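Local coordinates for protein kinase domain-containing protein (Chaetomium thermophilum, PDB 6Z3U), which probably phosphorylates serine and threonine residues of proteins with ATP, as the CDK7-type kinase subunit of the trimeric CDK-activating complex, at residues 263-271 with 320-330; 286-295 with 348-359. All coordinates share one frame; numbering follows the deposited sequence.

Interaction 1 (263-271 with 320-330); sequences PPELLFGAR and WPGVSKLPEWW
Phe-268 packs into the bend of 320-330, and the 136 Å² it loses to that segment far exceeds the share of any other residue here. Its CG lies anti to the carbonyl carbon (chi1 -62°), which turns one ring face to Trp-329, with Leu-326 against CB and CD2 and Pro-264 O over the opposite face. The Trp-329 pyrrole edge points at the first face, CD1 sitting 4.1 Å above its centre, in an edge-to-face pair with planes at 58°. Near the plane of the Phe-268 ring, at its edge, Trp-320 CZ3 lies 4.0 Å from CE2, while Val-323 CG2 approaches that same CE2 obliquely at 3.7 Å. Trp-320 in turn lays its indole rim against the helix start: CZ3 is 3.8 Å from Pro-264 CB. Pro-263, Pro-264 and Glu-265 are the PPE version of the APE motif that closes the activation segment, and the salt bridge from Glu-265 to Arg-371 is the characteristic kinase pair. Helix 264-267 ends in a Schellman motif, with Gly-269 as C-prime residue. Just there Glu-328 N donates to Phe-268 O at 2.8 Å, standing 46° out of the carbonyl plane. The solvent side comprises Pro-327, Glu-328 and Trp-329; Pro-327 CG still lies 3.2 Å from Gly-269 O, and the loosest part is Arg-271, its CG 4.2 Å from Pro-327 CG. Trp-320 NE1 bonds Thr-38 O of the RING-type domain-containing protein chain.

Interaction 2 (286-295 with 348-359); sequences FAELIIRSPF and RFGAVGSEGVDL
Phe-349, Ile-290 and Phe-286 lose the most surface here, 98, 82 and 73 Å²; Phe-286 and Ile-290 stand one turn apart on one helix, and Phe-349 faces Ile-290 from the other segment. Phe-349 is the hub. Its edge is directed at the face of Phe-295 in a T-shaped pair, planes at 87° and centroids 5.1 Å apart, Phe-349 CZ lying over the rim of that face. Phe-349 CE1 comes within 3.6 Å of Ala-287 CB and also meets Ile-291 CG2. Ile-290 uses both branches: CG2 rests 3.7 Å from Phe-349 CA, whereas the other branch, extended at chi2 (168°), carries CD1 out to Val-352 CG2 at 3.8 Å. Phe-286 meets Val-352 CG1 at its ring edge, near the ring plane, and its CE2 lies 4.1 Å from Leu-359 CD2. At the exposed end Arg-348 stretches from CG to NE in an extended chain, placing NH2 in the plane of the Phe-295 ring at its edge, 3.4 Å from CE1. This is an edge approach, with guanidinium and ring planes 76° apart, and therefore not a cation-pi stack. A water accepts from Arg-348 NH2 at 3.0 Å. In the mainly helical C-lobe of the kinase fold, the contact joins the end of helix 276-291 and the loop after it to the end of 342-349, the 3-10 turn 350-352 and the start of 353-363; Phe-286 also touches helix 194-213 and the ring of Trp-382 in helix 381-384.

Helix 264-267 precedes helix 276-291 in the chain, so interactions 1 and 2 fasten consecutive helices of the C-lobe to later parts of it, their segments alternating in sequence. Their centres are 26 Å apart and their nearest atoms about 11 Å, so neither touches the other. Interaction 1 holds a short helix to a loop: nine of its 14 touching residues are buried, a backbone bond links the segments, and another protein chain packs on it directly. Interaction 2 joins helices through apolar and aromatic side chains, with six of 11 touching residues buried, an arginine at the exposed end, and no other chain of the assembly on its segments. The areas are similar, 499 and 533 Å².

Interaction 1 (263-271 with 320-330)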
loop_
_atom_site.group_PDB
_atom_site.type_symbol
_atom_site.label_atom_id
_atom_site.label_comp_id
_atom_site.label_asym_id
_atom_site.label_seq_id
_atom_site.Cartn_x
_atom_site.Cartn_y
_atom_site.Cartn_z
ATOM N N PRO B 263 21.699 -1.896 -4.729
ATOM C CA PRO B 263 22.319 -3.208 -4.948
ATOM C C PRO B 263 22.750 -3.366 -6.393
ATOM O O PRO B 263 22.294 -2.620 -7.273
ATOM C CB PRO B 263 21.198 -4.194 -4.586
ATOM C CG PRO B 263 19.947 -3.443 -4.851
ATOM C CD PRO B 263 20.243 -2.003 -4.526
ATOM N N PRO B 264 23.622 -4.337 -6.684
ATOM C CA PRO B 264 24.094 -4.488 -8.072
ATOM C C PRO B 264 22.992 -4.847 -9.053
ATOM O O PRO B 264 23.018 -4.383 -10.200
ATOM C CB PRO B 264 25.155 -5.595 -7.961
ATOM C CG PRO B 264 24.853 -6.306 -6.679
ATOM C CD PRO B 264 24.291 -5.269 -5.761
ATOM N N GLU B 265 22.024 -5.672 -8.646
ATOM C CA GLU B 265 20.974 -6.067 -9.579
ATOM C C GLU B 265 20.160 -4.864 -10.038
ATOM O O GLU B 265 19.695 -4.831 -11.183
ATOM C CB GLU B 265 20.073 -7.132 -8.944
ATOM C CG GLU B 265 19.272 -6.688 -7.722
ATOM C CD GLU B 265 19.929 -7.070 -6.406
ATOM O OE1 GLU B 265 21.176 -7.150 -6.354
ATOM O OE2 GLU B 265 19.194 -7.299 -5.421
ATOM N N LEU B 266 19.992 -3.860 -9.174
ATOM C CA LEU B 266 19.295 -2.644 -9.581
ATOM C C LEU B 266 20.197 -1.754 -10.426
ATOM O O LEU B 266 19.730 -1.120 -11.379
ATOM C CB LEU B 266 18.791 -1.888 -8.351
ATOM C CG LEU B 266 17.312 -2.078 -7.999
ATOM C CD1 LEU B 266 16.904 -3.542 -8.050
ATOM C CD2 LEU B 266 17.010 -1.494 -6.626
ATOM N N LEU B 267 21.492 -1.704 -10.101
ATOM C CA LEU B 267 22.435 -0.989 -10.953
ATOM C C LEU B 267 22.431 -1.555 -12.365
ATOM O O LEU B 267 22.656 -0.820 -13.332
ATOM C CB LEU B 267 23.844 -1.064 -10.359
ATOM C CG LEU B 267 24.124 -0.217 -9.113
ATOM C CD1 LEU B 267 25.336 -0.739 -8.372
ATOM C CD2 LEU B 267 24.327 1.242 -9.485
ATOM N N PHE B 268 22.162 -2.850 -12.504
ATOM C CA PHE B 268 22.100 -3.504 -13.801
ATOM C C PHE B 268 20.716 -3.423 -14.437
ATOM O O PHE B 268 20.479 -4.077 -15.458
ATOM C CB PHE B 268 22.532 -4.965 -13.663
ATOM C CG PHE B 268 23.953 -5.139 -13.185
ATOM C CD1 PHE B 268 24.922 -4.189 -13.469
ATOM C CD2 PHE B 268 24.313 -6.252 -12.444
ATOM C CE1 PHE B 268 26.222 -4.351 -13.031
ATOM C CE2 PHE B 268 25.613 -6.416 -12.004
ATOM C CZ PHE B 268 26.566 -5.465 -12.297
ATOM N N GLY B 269 19.806 -2.636 -13.870
ATOM C CA GLY B 269 18.512 -2.430 -14.490
ATOM C C GLY B 269 17.518 -3.546 -14.286
ATOM O O GLY B 269 16.593 -3.692 -15.093
ATOM N N ALA B 270 17.664 -4.333 -13.223
ATOM C CA ALA B 270 16.762 -5.453 -12.990
ATOM C C ALA B 270 15.334 -4.962 -12.786
ATOM O O ALA B 270 15.091 -3.966 -12.099
ATOM C CB ALA B 270 17.216 -6.260 -11.773
ATOM N N ARG B 271 14.385 -5.676 -13.394
ATOM C CA ARG B 271 12.976 -5.319 -13.336
ATOM C C ARG B 271 12.139 -6.290 -12.518
ATOM O O ARG B 271 10.969 -5.997 -12.252
ATOM C CB ARG B 271 12.390 -5.242 -14.754
ATOM C CG ARG B 271 13.268 -4.516 -15.762
ATOM C CD ARG B 271 13.272 -3.015 -15.526
ATOM N NE ARG B 271 11.976 -2.414 -15.830
ATOM C CZ ARG B 271 11.716 -1.114 -15.739
ATOM N NH1 ARG B 271 10.507 -0.660 -16.038
ATOM N NH2 ARG B 271 12.660 -0.266 -15.351
ATOM N N TRP B 320 27.062 -15.633 -10.460
ATOM C CA TRP B 320 25.749 -15.005 -10.617
ATOM C C TRP B 320 25.230 -15.313 -12.013
ATOM O O TRP B 320 25.275 -14.469 -12.915
ATOM C CB TRP B 320 25.841 -13.497 -10.387
ATOM C CG TRP B 320 24.526 -12.782 -10.301
ATOM C CD1 TRP B 320 23.284 -13.292 -10.556
ATOM C CD2 TRP B 320 24.328 -11.410 -9.937
ATOM N NE1 TRP B 320 22.327 -12.322 -10.370
ATOM C CE2 TRP B 320 22.943 -11.158 -9.991
ATOM C CE3 TRP B 320 25.190 -10.371 -9.572
ATOM C CZ2 TRP B 320 22.401 -9.912 -9.690
ATOM C CZ3 TRP B 320 24.649 -9.137 -9.273
ATOM C CH2 TRP B 320 23.269 -8.917 -9.332
ATOM N N PRO B 321 24.736 -16.532 -12.228
ATOM C CA PRO B 321 24.289 -16.916 -13.573
ATOM C C PRO B 321 23.259 -15.944 -14.128
ATOM O O PRO B 321 22.310 -15.553 -13.445
ATOM C CB PRO B 321 23.692 -18.312 -13.357
ATOM C CG PRO B 321 24.385 -18.835 -12.150
ATOM C CD PRO B 321 24.618 -17.643 -11.268
ATOM N N GLY B 322 23.455 -15.558 -15.387
ATOM C CA GLY B 322 22.557 -14.657 -16.070
ATOM C C GLY B 322 22.777 -13.193 -15.777
ATOM O O GLY B 322 22.023 -12.360 -16.294
ATOM N N VAL B 323 23.779 -12.848 -14.966
ATOM C CA VAL B 323 23.991 -11.448 -14.604
ATOM C C VAL B 323 24.255 -10.610 -15.849
ATOM O O VAL B 323 23.719 -9.506 -15.996
ATOM C CB VAL B 323 25.136 -11.329 -13.579
ATOM C CG1 VAL B 323 26.451 -11.809 -14.176
ATOM C CG2 VAL B 323 25.258 -9.896 -13.076
ATOM N N SER B 324 25.072 -11.126 -16.770
ATOM C CA SER B 324 25.404 -10.395 -17.987
ATOM C C SER B 324 24.205 -10.199 -18.908
ATOM O O SER B 324 24.335 -9.510 -19.926
ATOM C CB SER B 324 26.514 -11.123 -18.747
ATOM O OG SER B 324 26.095 -12.420 -19.135
ATOM N N LYS B 325 23.056 -10.793 -18.588
ATOM C CA LYS B 325 21.846 -10.655 -19.386
ATOM C C LYS B 325 20.898 -9.595 -18.835
ATOM O O LYS B 325 19.777 -9.461 -19.338
ATOM C CB LYS B 325 21.121 -11.999 -19.473
ATOM C CG LYS B 325 22.013 -13.167 -19.862
ATOM C CD LYS B 325 22.702 -12.932 -21.197
ATOM C CE LYS B 325 23.282 -14.222 -21.759
ATOM N NZ LYS B 325 24.251 -14.864 -20.823
ATOM N N LEU B 326 21.311 -8.851 -17.813
ATOM C CA LEU B 326 20.435 -7.847 -17.231
ATOM C C LEU B 326 20.261 -6.670 -18.193
ATOM O O LEU B 326 21.147 -6.379 -19.001
ATOM C CB LEU B 326 20.993 -7.350 -15.901
ATOM C CG LEU B 326 20.445 -7.885 -14.569
ATOM C CD1 LEU B 326 19.287 -8.858 -14.716
ATOM C CD2 LEU B 326 21.565 -8.531 -13.767
ATOM N N PRO B 327 19.122 -5.974 -18.120
ATOM C CA PRO B 327 18.838 -4.926 -19.116
ATOM C C PRO B 327 19.924 -3.876 -19.248
ATOM O O PRO B 327 20.119 -3.338 -20.346
ATOM C CB PRO B 327 17.529 -4.308 -18.601
ATOM C CG PRO B 327 16.881 -5.397 -17.817
ATOM C CD PRO B 327 18.008 -6.152 -17.170
ATOM N N GLU B 328 20.630 -3.555 -18.168
ATOM C CA GLU B 328 21.645 -2.509 -18.174
ATOM C C GLU B 328 22.931 -3.004 -17.532
ATOM O O GLU B 328 23.619 -2.268 -16.820
ATOM C CB GLU B 328 21.136 -1.255 -17.464
ATOM C CG GLU B 328 19.994 -0.561 -18.186
ATOM C CD GLU B 328 19.306 0.476 -17.322
ATOM O OE1 GLU B 328 19.903 1.549 -17.093
ATOM O OE2 GLU B 328 18.172 0.213 -16.868
ATOM N N TRP B 329 23.268 -4.268 -17.768
ATOM C CA TRP B 329 24.524 -4.805 -17.265
ATOM C C TRP B 329 25.700 -4.029 -17.843
ATOM O O TRP B 329 25.750 -3.755 -19.045
ATOM C CB TRP B 329 24.652 -6.282 -17.623
ATOM C CG TRP B 329 26.012 -6.834 -17.336
ATOM C CD1 TRP B 329 26.491 -7.246 -16.128
ATOM C CD2 TRP B 329 27.077 -7.019 -18.274
ATOM N NE1 TRP B 329 27.785 -7.686 -16.257
ATOM C CE2 TRP B 329 28.169 -7.555 -17.565
ATOM C CE3 TRP B 329 27.211 -6.787 -19.646
ATOM C CZ2 TRP B 329 29.380 -7.863 -18.182
ATOM C CZ3 TRP B 329 28.414 -7.093 -20.256
ATOM C CH2 TRP B 329 29.482 -7.625 -19.525
ATOM N N TRP B 330 26.652 -3.685 -16.982
ATOM C CA TRP B 330 27.849 -2.981 -17.415
ATOM C C TRP B 330 29.018 -3.419 -16.547
ATOM O O TRP B 330 28.857 -3.703 -15.358
ATOM C CB TRP B 330 27.670 -1.463 -17.347
ATOM C CG TRP B 330 28.894 -0.711 -17.756
ATOM C CD1 TRP B 330 29.264 -0.376 -19.026
ATOM C CD2 TRP B 330 29.913 -0.198 -16.892
ATOM N NE1 TRP B 330 30.451 0.315 -19.005
ATOM C CE2 TRP B 330 30.870 0.437 -17.707
ATOM C CE3 TRP B 330 30.107 -0.211 -15.507
ATOM C CZ2 TRP B 330 32.004 1.053 -17.185
ATOM C CZ3 TRP B 330 31.233 0.400 -14.990
ATOM C CH2 TRP B 330 32.167 1.024 -15.825
#

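Interaction 2 (286-295 with 348-359)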
loop_
_atom_site.group_PDB
_atom_site.type_symbol
_atom_site.label_atom_id
_atom_site.label_comp_id
_atom_site.label_asym_id
_atom_site.label_seq_id
_atom_site.Cartn_x
_atom_site.Cartn_y
_atom_site.Cartn_z
ATOM N N PHE B 286 25.042 -0.965 7.709
ATOM C CA PHE B 286 25.880 -1.679 8.666
ATOM C C PHE B 286 27.344 -1.315 8.464
ATOM O O PHE B 286 28.043 -0.943 9.414
ATOM C CB PHE B 286 25.666 -3.185 8.505
ATOM C CG PHE B 286 26.224 -4.019 9.628
ATOM C CD1 PHE B 286 26.821 -3.439 10.733
ATOM C CD2 PHE B 286 26.161 -5.401 9.558
ATOM C CE1 PHE B 286 27.335 -4.221 11.751
ATOM C CE2 PHE B 286 26.672 -6.187 10.573
ATOM C CZ PHE B 286 27.261 -5.596 11.669
ATOM N N ALA B 287 27.821 -1.394 7.221
ATOM C CA ALA B 287 29.217 -1.073 6.947
ATOM C C ALA B 287 29.517 0.383 7.262
ATOM O O ALA B 287 30.580 0.699 7.808
ATOM C CB ALA B 287 29.553 -1.383 5.489
ATOM N N GLU B 288 28.601 1.287 6.912
ATOM C CA GLU B 288 28.821 2.702 7.191
ATOM C C GLU B 288 28.905 2.978 8.685
ATOM O O GLU B 288 29.645 3.873 9.111
ATOM C CB GLU B 288 27.706 3.539 6.566
ATOM C CG GLU B 288 27.837 5.022 6.833
ATOM C CD GLU B 288 26.991 5.842 5.889
ATOM O OE1 GLU B 288 26.859 7.065 6.115
ATOM O OE2 GLU B 288 26.459 5.261 4.916
ATOM N N LEU B 289 28.149 2.236 9.497
ATOM C CA LEU B 289 28.225 2.421 10.943
ATOM C C LEU B 289 29.600 2.042 11.474
ATOM O O LEU B 289 30.129 2.700 12.377
ATOM C CB LEU B 289 27.140 1.600 11.635
ATOM C CG LEU B 289 25.757 2.248 11.670
ATOM C CD1 LEU B 289 24.686 1.207 11.954
ATOM C CD2 LEU B 289 25.721 3.352 12.713
ATOM N N ILE B 290 30.201 0.988 10.917
ATOM C CA ILE B 290 31.453 0.473 11.458
ATOM C C ILE B 290 32.604 1.427 11.163
ATOM O O ILE B 290 33.451 1.681 12.028
ATOM C CB ILE B 290 31.731 -0.936 10.904
ATOM C CG1 ILE B 290 30.692 -1.927 11.437
ATOM C CG2 ILE B 290 33.137 -1.374 11.274
ATOM C CD1 ILE B 290 30.706 -3.270 10.746
ATOM N N ILE B 291 32.667 1.962 9.941
ATOM C CA ILE B 291 33.743 2.868 9.561
ATOM C C ILE B 291 33.339 4.336 9.652
ATOM O O ILE B 291 34.160 5.214 9.353
ATOM C CB ILE B 291 34.260 2.550 8.143
ATOM C CG1 ILE B 291 33.163 2.750 7.097
ATOM C CG2 ILE B 291 34.764 1.121 8.082
ATOM C CD1 ILE B 291 33.691 2.839 5.678
ATOM N N ARG B 292 32.097 4.631 10.042
ATOM C CA ARG B 292 31.621 6.011 10.190
ATOM C C ARG B 292 31.860 6.826 8.923
ATOM O O ARG B 292 32.154 8.024 8.976
ATOM C CB ARG B 292 32.258 6.697 11.402
ATOM C CG ARG B 292 31.578 6.340 12.709
ATOM C CD ARG B 292 32.070 7.186 13.872
ATOM N NE ARG B 292 31.188 8.317 14.150
ATOM C CZ ARG B 292 31.114 8.942 15.322
ATOM N NH1 ARG B 292 30.281 9.959 15.475
ATOM N NH2 ARG B 292 31.864 8.547 16.344
ATOM N N SER B 293 31.741 6.172 7.772
ATOM C CA SER B 293 31.754 6.849 6.485
ATOM C C SER B 293 31.125 5.918 5.460
ATOM O O SER B 293 31.128 4.695 5.647
ATOM C CB SER B 293 33.182 7.230 6.069
ATOM O OG SER B 293 33.840 6.129 5.471
ATOM N N PRO B 294 30.577 6.458 4.372
ATOM C CA PRO B 294 29.949 5.592 3.367
ATOM C C PRO B 294 30.942 4.575 2.821
ATOM O O PRO B 294 32.095 4.898 2.527
ATOM C CB PRO B 294 29.486 6.572 2.283
ATOM C CG PRO B 294 29.441 7.910 2.954
ATOM C CD PRO B 294 30.517 7.882 3.993
ATOM N N PHE B 295 30.488 3.326 2.709
ATOM C CA PHE B 295 31.367 2.261 2.238
ATOM C C PHE B 295 31.755 2.484 0.780
ATOM O O PHE B 295 32.941 2.559 0.442
ATOM C CB PHE B 295 30.684 0.904 2.416
ATOM C CG PHE B 295 31.560 -0.275 2.072
ATOM C CD1 PHE B 295 32.941 -0.168 2.083
ATOM C CD2 PHE B 295 30.993 -1.491 1.727
ATOM C CE1 PHE B 295 33.736 -1.251 1.766
ATOM C CE2 PHE B 295 31.786 -2.576 1.408
ATOM C CZ PHE B 295 33.158 -2.455 1.427
ATOM N N ARG B 348 38.979 -4.437 7.965
ATOM C CA ARG B 348 38.374 -3.112 7.996
ATOM C C ARG B 348 37.151 -3.052 8.905
ATOM O O ARG B 348 36.944 -2.050 9.598
ATOM C CB ARG B 348 37.986 -2.688 6.577
ATOM C CG ARG B 348 37.658 -1.211 6.421
ATOM C CD ARG B 348 37.321 -0.875 4.973
ATOM N NE ARG B 348 37.083 0.552 4.777
ATOM C CZ ARG B 348 36.734 1.100 3.617
ATOM N NH1 ARG B 348 36.538 2.409 3.533
ATOM N NH2 ARG B 348 36.584 0.341 2.539
ATOM N N PHE B 349 36.343 -4.113 8.933
ATOM C CA PHE B 349 35.094 -4.120 9.681
ATOM C C PHE B 349 35.170 -4.993 10.930
ATOM O O PHE B 349 34.133 -5.335 11.508
ATOM C CB PHE B 349 33.948 -4.585 8.780
ATOM C CG PHE B 349 33.778 -3.756 7.532
ATOM C CD1 PHE B 349 33.180 -2.507 7.588
ATOM C CD2 PHE B 349 34.213 -4.228 6.304
ATOM C CE1 PHE B 349 33.023 -1.747 6.443
ATOM C CE2 PHE B 349 34.060 -3.470 5.159
ATOM C CZ PHE B 349 33.464 -2.231 5.229
ATOM N N GLY B 350 36.377 -5.349 11.366
ATOM C CA GLY B 350 36.535 -6.240 12.504
ATOM C C GLY B 350 36.021 -5.686 13.819
ATOM O O GLY B 350 36.007 -6.421 14.813
ATOM N N ALA B 351 35.598 -4.419 13.853
ATOM C CA ALA B 351 35.123 -3.833 15.103
ATOM C C ALA B 351 33.954 -4.618 15.691
ATOM O O ALA B 351 33.799 -4.674 16.916
ATOM C CB ALA B 351 34.720 -2.375 14.877
ATOM N N VAL B 352 33.118 -5.223 14.838
ATOM C CA VAL B 352 31.966 -5.984 15.311
ATOM C C VAL B 352 32.284 -7.458 15.529
ATOM O O VAL B 352 31.395 -8.221 15.931
ATOM C CB VAL B 352 30.783 -5.859 14.326
ATOM C CG1 VAL B 352 30.252 -4.437 14.318
ATOM C CG2 VAL B 352 31.197 -6.288 12.919
ATOM N N GLY B 353 33.519 -7.882 15.277
ATOM C CA GLY B 353 33.918 -9.250 15.530
ATOM C C GLY B 353 33.595 -10.181 14.382
ATOM O O GLY B 353 32.972 -9.818 13.381
ATOM N N SER B 354 34.033 -11.431 14.546
ATOM C CA SER B 354 33.853 -12.416 13.485
ATOM C C SER B 354 32.378 -12.596 13.154
ATOM O O SER B 354 31.980 -12.535 11.986
ATOM C CB SER B 354 34.482 -13.748 13.897
ATOM O OG SER B 354 34.014 -14.162 15.168
ATOM N N GLU B 355 31.545 -12.797 14.177
ATOM C CA GLU B 355 30.125 -13.022 13.928
ATOM C C GLU B 355 29.469 -11.798 13.306
ATOM O O GLU B 355 28.548 -11.932 12.491
ATOM C CB GLU B 355 29.419 -13.408 15.227
ATOM C CG GLU B 355 29.767 -14.807 15.725
ATOM C CD GLU B 355 29.199 -15.910 14.852
ATOM O OE1 GLU B 355 29.651 -17.068 14.991
ATOM O OE2 GLU B 355 28.314 -15.618 14.019
ATOM N N GLY B 356 29.915 -10.600 13.679
ATOM C CA GLY B 356 29.374 -9.404 13.057
ATOM C C GLY B 356 29.760 -9.301 11.595
ATOM O O GLY B 356 28.919 -9.011 10.740
ATOM N N VAL B 357 31.030 -9.562 11.282
ATOM C CA VAL B 357 31.463 -9.523 9.891
ATOM C C VAL B 357 30.838 -10.669 9.107
ATOM O O VAL B 357 30.657 -10.571 7.887
ATOM C CB VAL B 357 33.000 -9.544 9.815
ATOM C CG1 VAL B 357 33.465 -9.790 8.386
ATOM C CG2 VAL B 357 33.564 -8.236 10.350
ATOM N N ASP B 358 30.486 -11.763 9.783
ATOM C CA ASP B 358 29.744 -12.828 9.117
ATOM C C ASP B 358 28.409 -12.303 8.608
ATOM O O ASP B 358 28.033 -12.536 7.455
ATOM C CB ASP B 358 29.539 -13.998 10.080
ATOM C CG ASP B 358 28.849 -15.181 9.429
ATOM O OD1 ASP B 358 29.473 -15.831 8.567
ATOM O OD2 ASP B 358 27.688 -15.471 9.784
ATOM N N LEU B 359 27.683 -11.575 9.458
ATOM C CA LEU B 359 26.409 -10.994 9.047
ATOM C C LEU B 359 26.606 -9.976 7.929
ATOM O O LEU B 359 25.883 -9.989 6.928
ATOM C CB LEU B 359 25.724 -10.347 10.250
ATOM C CG LEU B 359 24.348 -9.726 10.016
ATOM C CD1 LEU B 359 23.379 -10.783 9.545
ATOM C CD2 LEU B 359 23.839 -9.048 11.279
HETATM O O HOH W 1 35.347 2.429 0.780
#